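Local coordinates for beta-1,4-galactanase (Thielavia heterothallica, PDB 1HJS), which hydrolyses the beta-1,4-galactosidic linkages of type I arabinogalactans, as a family 53 glycoside hydrolase of clan GH-A, at residues V7-V12 / P31-L36; N134-G139 / N189-N194. All coordinates share one frame; numbering follows the deposited sequence.

Contact 1: residues V7-V12 / P31-L36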
# COMPACT_ATOMS: atom_id res chain seq x y z
N VAL A 7 -7.48 -2.92 3.56
CA VAL A 7 -6.44 -3.89 3.82
C VAL A 7 -5.86 -4.25 2.46
O VAL A 7 -6.51 -4.08 1.43
CB VAL A 7 -6.99 -5.20 4.46
CG1 VAL A 7 -7.75 -4.88 5.73
CG2 VAL A 7 -7.89 -5.94 3.46
N ASP A 8 -4.62 -4.72 2.47
CA ASP A 8 -3.99 -5.18 1.25
C ASP A 8 -4.26 -6.69 1.31
O ASP A 8 -3.81 -7.36 2.24
CB ASP A 8 -2.49 -4.90 1.28
CG ASP A 8 -1.80 -5.29 -0.01
OD1 ASP A 8 -1.99 -6.43 -0.47
OD2 ASP A 8 -1.05 -4.45 -0.56
N TRP A 9 -5.01 -7.21 0.34
CA TRP A 9 -5.35 -8.63 0.35
C TRP A 9 -4.75 -9.39 -0.83
O TRP A 9 -5.23 -10.46 -1.21
CB TRP A 9 -6.88 -8.78 0.36
CG TRP A 9 -7.53 -8.56 -0.99
CD1 TRP A 9 -7.17 -7.65 -1.94
CD2 TRP A 9 -8.67 -9.27 -1.52
NE1 TRP A 9 -8.01 -7.75 -3.03
CE2 TRP A 9 -8.93 -8.73 -2.80
CE3 TRP A 9 -9.48 -10.30 -1.03
CZ2 TRP A 9 -9.99 -9.19 -3.60
CZ3 TRP A 9 -10.53 -10.76 -1.83
CH2 TRP A 9 -10.77 -10.21 -3.10
N SER A 10 -3.68 -8.83 -1.40
CA SER A 10 -3.02 -9.41 -2.56
C SER A 10 -2.83 -10.92 -2.58
O SER A 10 -3.07 -11.56 -3.61
CB SER A 10 -1.65 -8.75 -2.77
OG SER A 10 -1.77 -7.34 -2.85
N SER A 11 -2.42 -11.49 -1.46
CA SER A 11 -2.17 -12.93 -1.36
C SER A 11 -3.41 -13.83 -1.36
O SER A 11 -3.27 -15.05 -1.30
CB SER A 11 -1.38 -13.23 -0.09
OG SER A 11 -2.21 -13.01 1.04
N VAL A 12 -4.60 -13.24 -1.40
CA VAL A 12 -5.82 -14.04 -1.35
C VAL A 12 -5.85 -15.30 -2.22
O VAL A 12 -6.08 -16.39 -1.70
CB VAL A 12 -7.08 -13.17 -1.64
CG1 VAL A 12 -6.99 -12.55 -3.03
CG2 VAL A 12 -8.34 -14.03 -1.50
N PRO A 31 -16.39 -16.22 1.37
CA PRO A 31 -15.31 -15.63 0.57
C PRO A 31 -14.64 -14.50 1.36
O PRO A 31 -15.32 -13.71 2.01
CB PRO A 31 -16.04 -15.12 -0.67
CG PRO A 31 -17.17 -16.11 -0.82
CD PRO A 31 -17.65 -16.24 0.61
N LEU A 32 -13.32 -14.44 1.30
CA LEU A 32 -12.58 -13.41 2.03
C LEU A 32 -13.12 -12.00 1.79
O LEU A 32 -13.30 -11.23 2.74
CB LEU A 32 -11.09 -13.47 1.68
CG LEU A 32 -10.19 -12.48 2.41
CD1 LEU A 32 -10.36 -12.65 3.91
CD2 LEU A 32 -8.73 -12.68 2.01
N GLU A 33 -13.38 -11.65 0.53
CA GLU A 33 -13.88 -10.32 0.22
C GLU A 33 -15.17 -9.99 0.97
O GLU A 33 -15.39 -8.85 1.39
CB GLU A 33 -14.09 -10.13 -1.30
CG GLU A 33 -15.08 -11.11 -1.93
CD GLU A 33 -14.41 -12.36 -2.47
OE1 GLU A 33 -13.48 -12.88 -1.82
OE2 GLU A 33 -14.83 -12.84 -3.55
N ASN A 34 -16.03 -10.99 1.14
CA ASN A 34 -17.29 -10.78 1.85
C ASN A 34 -17.05 -10.64 3.35
O ASN A 34 -17.74 -9.90 4.04
CB ASN A 34 -18.26 -11.92 1.56
CG ASN A 34 -18.58 -12.04 0.08
OD1 ASN A 34 -18.94 -11.05 -0.57
ND2 ASN A 34 -18.45 -13.24 -0.46
N ILE A 35 -16.07 -11.38 3.86
CA ILE A 35 -15.72 -11.29 5.27
C ILE A 35 -15.19 -9.88 5.54
O ILE A 35 -15.58 -9.23 6.50
CB ILE A 35 -14.63 -12.32 5.64
CG1 ILE A 35 -15.18 -13.74 5.49
CG2 ILE A 35 -14.16 -12.09 7.08
CD1 ILE A 35 -14.16 -14.84 5.72
N LEU A 36 -14.31 -9.41 4.67
CA LEU A 36 -13.74 -8.07 4.81
C LEU A 36 -14.83 -7.01 4.78
O LEU A 36 -14.87 -6.11 5.63
CB LEU A 36 -12.72 -7.80 3.71
CG LEU A 36 -11.46 -8.68 3.72
CD1 LEU A 36 -10.64 -8.42 2.46
CD2 LEU A 36 -10.64 -8.39 4.98
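W9 drives the outer rim of its six-membered ring against helix 32-38, where three side chains meet it. The carboxylate of E33 comes in at the ring edge, in the indole plane, with OE1 3.6 Å from W9 CZ3; the two planes stand 77° apart. CB of the same glutamate lies 3.7 Å from CZ3, and the chain bends at chi2 (-92°), which folds the acid back beside the ring. L32 slides past the indole in the opposite direction, its CD2 3.9 Å from W9 CE3, and L36 approaches the same CE3 obliquely through CD1. That CD1 also meets V7 CG2 tip to tip at 3.8 Å. At the other end of the segment, V12 packs CG2 at 3.8 Å from L32 CD2, while its CG1 lies over one face of the W9 ring.

These contacts fasten the end of strand 4-8, first in the closed eight-stranded parallel barrel of this TIM-barrel enzyme, to helix 32-38, which comes before the second strand. The indole is anchored outside the two segments: NE1 is hydrogen-bonded to Q46 OE1, and the side chains of I65 and A69 on helix 59-71 also touch the W9 side chain. An alanine in place of W9 would probably open a gap between L32, E33 and L36 and leave Q46 without its indole N-H partner. E33 OE1, though at the ring edge, has its charge matched by a salt bridge to R68.

Further back, a type I turn from W9 to V12 brings V12 round to the ring. Before it, D8 OD1 forms an Asx turn with S10 N at 3.1 Å and is also met by S10 OG at 2.6 Å, while D8 OD2 is salt-bridged to R45.

Contact 2: residues N134-G139 / N189-N194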
# COMPACT_ATOMS: atom_id res chain seq x y z
N ASN A 134 5.99 1.61 -5.38
CA ASN A 134 5.78 1.15 -4.01
C ASN A 134 7.03 1.52 -3.21
O ASN A 134 8.13 1.07 -3.55
CB ASN A 134 5.57 -0.37 -3.97
CG ASN A 134 5.25 -0.87 -2.57
OD1 ASN A 134 4.11 -0.77 -2.10
ND2 ASN A 134 6.25 -1.40 -1.88
N GLU A 135 6.85 2.33 -2.17
CA GLU A 135 7.95 2.77 -1.31
C GLU A 135 9.15 3.22 -2.14
O GLU A 135 10.25 2.69 -1.99
CB GLU A 135 8.37 1.66 -0.35
CG GLU A 135 7.23 1.17 0.55
CD GLU A 135 7.72 0.29 1.69
OE1 GLU A 135 8.79 -0.33 1.54
OE2 GLU A 135 7.02 0.19 2.72
N ILE A 136 8.94 4.21 -3.00
CA ILE A 136 10.00 4.69 -3.88
C ILE A 136 10.89 5.76 -3.23
O ILE A 136 11.35 6.69 -3.90
CB ILE A 136 9.42 5.24 -5.20
CG1 ILE A 136 8.39 6.33 -4.93
CG2 ILE A 136 8.78 4.09 -5.98
CD1 ILE A 136 7.85 7.00 -6.20
N ARG A 137 11.15 5.59 -1.94
CA ARG A 137 11.97 6.51 -1.16
C ARG A 137 13.42 6.58 -1.67
O ARG A 137 14.12 7.58 -1.48
CB ARG A 137 11.97 6.09 0.30
CG ARG A 137 12.68 7.05 1.23
CD ARG A 137 13.19 6.27 2.43
NE ARG A 137 14.49 5.68 2.17
CZ ARG A 137 14.98 4.63 2.81
NH1 ARG A 137 14.28 4.02 3.77
NH2 ARG A 137 16.20 4.20 2.52
N ALA A 138 13.87 5.50 -2.31
CA ALA A 138 15.22 5.47 -2.86
C ALA A 138 15.10 5.44 -4.39
O ALA A 138 16.01 5.02 -5.10
CB ALA A 138 15.98 4.25 -2.36
N GLY A 139 13.94 5.89 -4.88
CA GLY A 139 13.70 5.92 -6.31
C GLY A 139 13.00 4.67 -6.81
O GLY A 139 12.43 3.89 -6.03
N ASN A 189 10.32 15.02 3.53
CA ASN A 189 10.61 16.36 3.05
C ASN A 189 11.75 16.38 2.05
O ASN A 189 11.66 17.03 1.00
CB ASN A 189 10.93 17.28 4.23
CG ASN A 189 11.09 18.72 3.82
OD1 ASN A 189 10.28 19.25 3.05
ND2 ASN A 189 12.12 19.38 4.33
N TRP A 190 12.82 15.66 2.36
CA TRP A 190 13.98 15.57 1.48
C TRP A 190 13.57 15.04 0.10
O TRP A 190 13.97 15.59 -0.93
CB TRP A 190 15.01 14.64 2.13
CG TRP A 190 16.13 14.19 1.24
CD1 TRP A 190 17.22 14.92 0.84
CD2 TRP A 190 16.29 12.89 0.67
NE1 TRP A 190 18.05 14.14 0.06
CE2 TRP A 190 17.50 12.89 -0.06
CE3 TRP A 190 15.52 11.71 0.70
CZ2 TRP A 190 17.97 11.77 -0.75
CZ3 TRP A 190 15.99 10.59 0.01
CH2 TRP A 190 17.20 10.63 -0.71
N TRP A 191 12.78 13.97 0.10
CA TRP A 191 12.35 13.35 -1.15
C TRP A 191 11.45 14.24 -2.01
O TRP A 191 11.79 14.54 -3.15
CB TRP A 191 11.62 12.03 -0.85
CG TRP A 191 11.52 11.12 -2.04
CD1 TRP A 191 12.39 10.13 -2.39
CD2 TRP A 191 10.48 11.11 -3.03
NE1 TRP A 191 11.97 9.51 -3.54
CE2 TRP A 191 10.80 10.09 -3.95
CE3 TRP A 191 9.32 11.87 -3.23
CZ2 TRP A 191 9.99 9.80 -5.06
CZ3 TRP A 191 8.51 11.59 -4.33
CH2 TRP A 191 8.85 10.56 -5.23
N TYR A 192 10.32 14.66 -1.46
CA TYR A 192 9.39 15.50 -2.21
C TYR A 192 10.00 16.82 -2.67
O TYR A 192 9.76 17.26 -3.79
CB TYR A 192 8.12 15.76 -1.39
CG TYR A 192 7.18 14.57 -1.36
CD1 TYR A 192 6.54 14.13 -2.52
CD2 TYR A 192 6.95 13.87 -0.17
CE1 TYR A 192 5.69 13.02 -2.50
CE2 TYR A 192 6.11 12.75 -0.15
CZ TYR A 192 5.49 12.33 -1.31
OH TYR A 192 4.67 11.22 -1.28
N THR A 193 10.80 17.45 -1.81
CA THR A 193 11.42 18.71 -2.17
C THR A 193 12.32 18.56 -3.40
O THR A 193 12.23 19.34 -4.35
CB THR A 193 12.25 19.28 -1.00
OG1 THR A 193 11.39 19.57 0.10
CG2 THR A 193 12.97 20.56 -1.43
N ASN A 194 13.18 17.55 -3.38
CA ASN A 194 14.10 17.33 -4.49
C ASN A 194 13.43 16.85 -5.77
O ASN A 194 13.87 17.17 -6.87
CB ASN A 194 15.20 16.36 -4.07
CG ASN A 194 16.24 17.03 -3.19
OD1 ASN A 194 16.89 17.98 -3.62
ND2 ASN A 194 16.40 16.54 -1.97
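Apolar contact between I136 and W191 forms the side-chain part of this interface. The two cross obliquely, with I136 CD1 3.7 Å from W191 CZ2 and 3.8 Å from CH2, so the methyl end meets the benzene half of the indole. I136 reaches it because its chain is extended beyond CG1 (chi2 175°), although its CB does not point at the helix. L157, on helix 150-165, touches both residues.

Polar backbone atoms of the loop meet the other half of the indole. I136 O lies 2.9 Å from W191 NE1, and the same oxygen accepts the backbone N-H of G139. R137 O sits near the plane of the W191 ring at its edge, 3.2 Å from CD1, and also comes edge-on to W190, at 3.8 Å from CZ3. Two tryptophan rims thus line one carbonyl. The CB of R137 points away from the helix, and its NH1 is salt-bridged to D180. Within the helix, W190 O is gripped from opposite faces of its plane by N194 N and N194 ND2, the latter at 2.8 Å.

Aromatic contacts continue beyond the loop: W150 meets both W190 and W191 edge-to-face.

The loop follows strand 129-132, the fourth of the barrel, and carries E135, the proton donor; N134 and E135 both touch E245, the nucleophile, on strand 240-245. An acid just after the fourth strand, with an asparagine before it, and a nucleophile on the seventh are the signature of clan GH-A glycosidases.

Overall arrangement
Both contacts join the end of a barrel strand, or the loop after it, to an outer helix, but they share no elements and lie on opposite sides of the chain's centre, their own centres about 30 Å apart. Contact 1 is wholly buried; contact 2 reaches a partly exposed rim at R137 and W190. Each turns on a tryptophan, with contrasting chemistry: in contact 1 the turn just after the first strand supplies the indole and the helix meets its rim with two leucines and a glutamate, whereas in contact 2 the helix supplies the indoles and the loop answers largely with backbone carbonyls. The loop of contact 2 carries the proton donor, which itself does not touch the helix; in contact 1, V7 lies about 10 Å from the nucleophile, side chain to side chain.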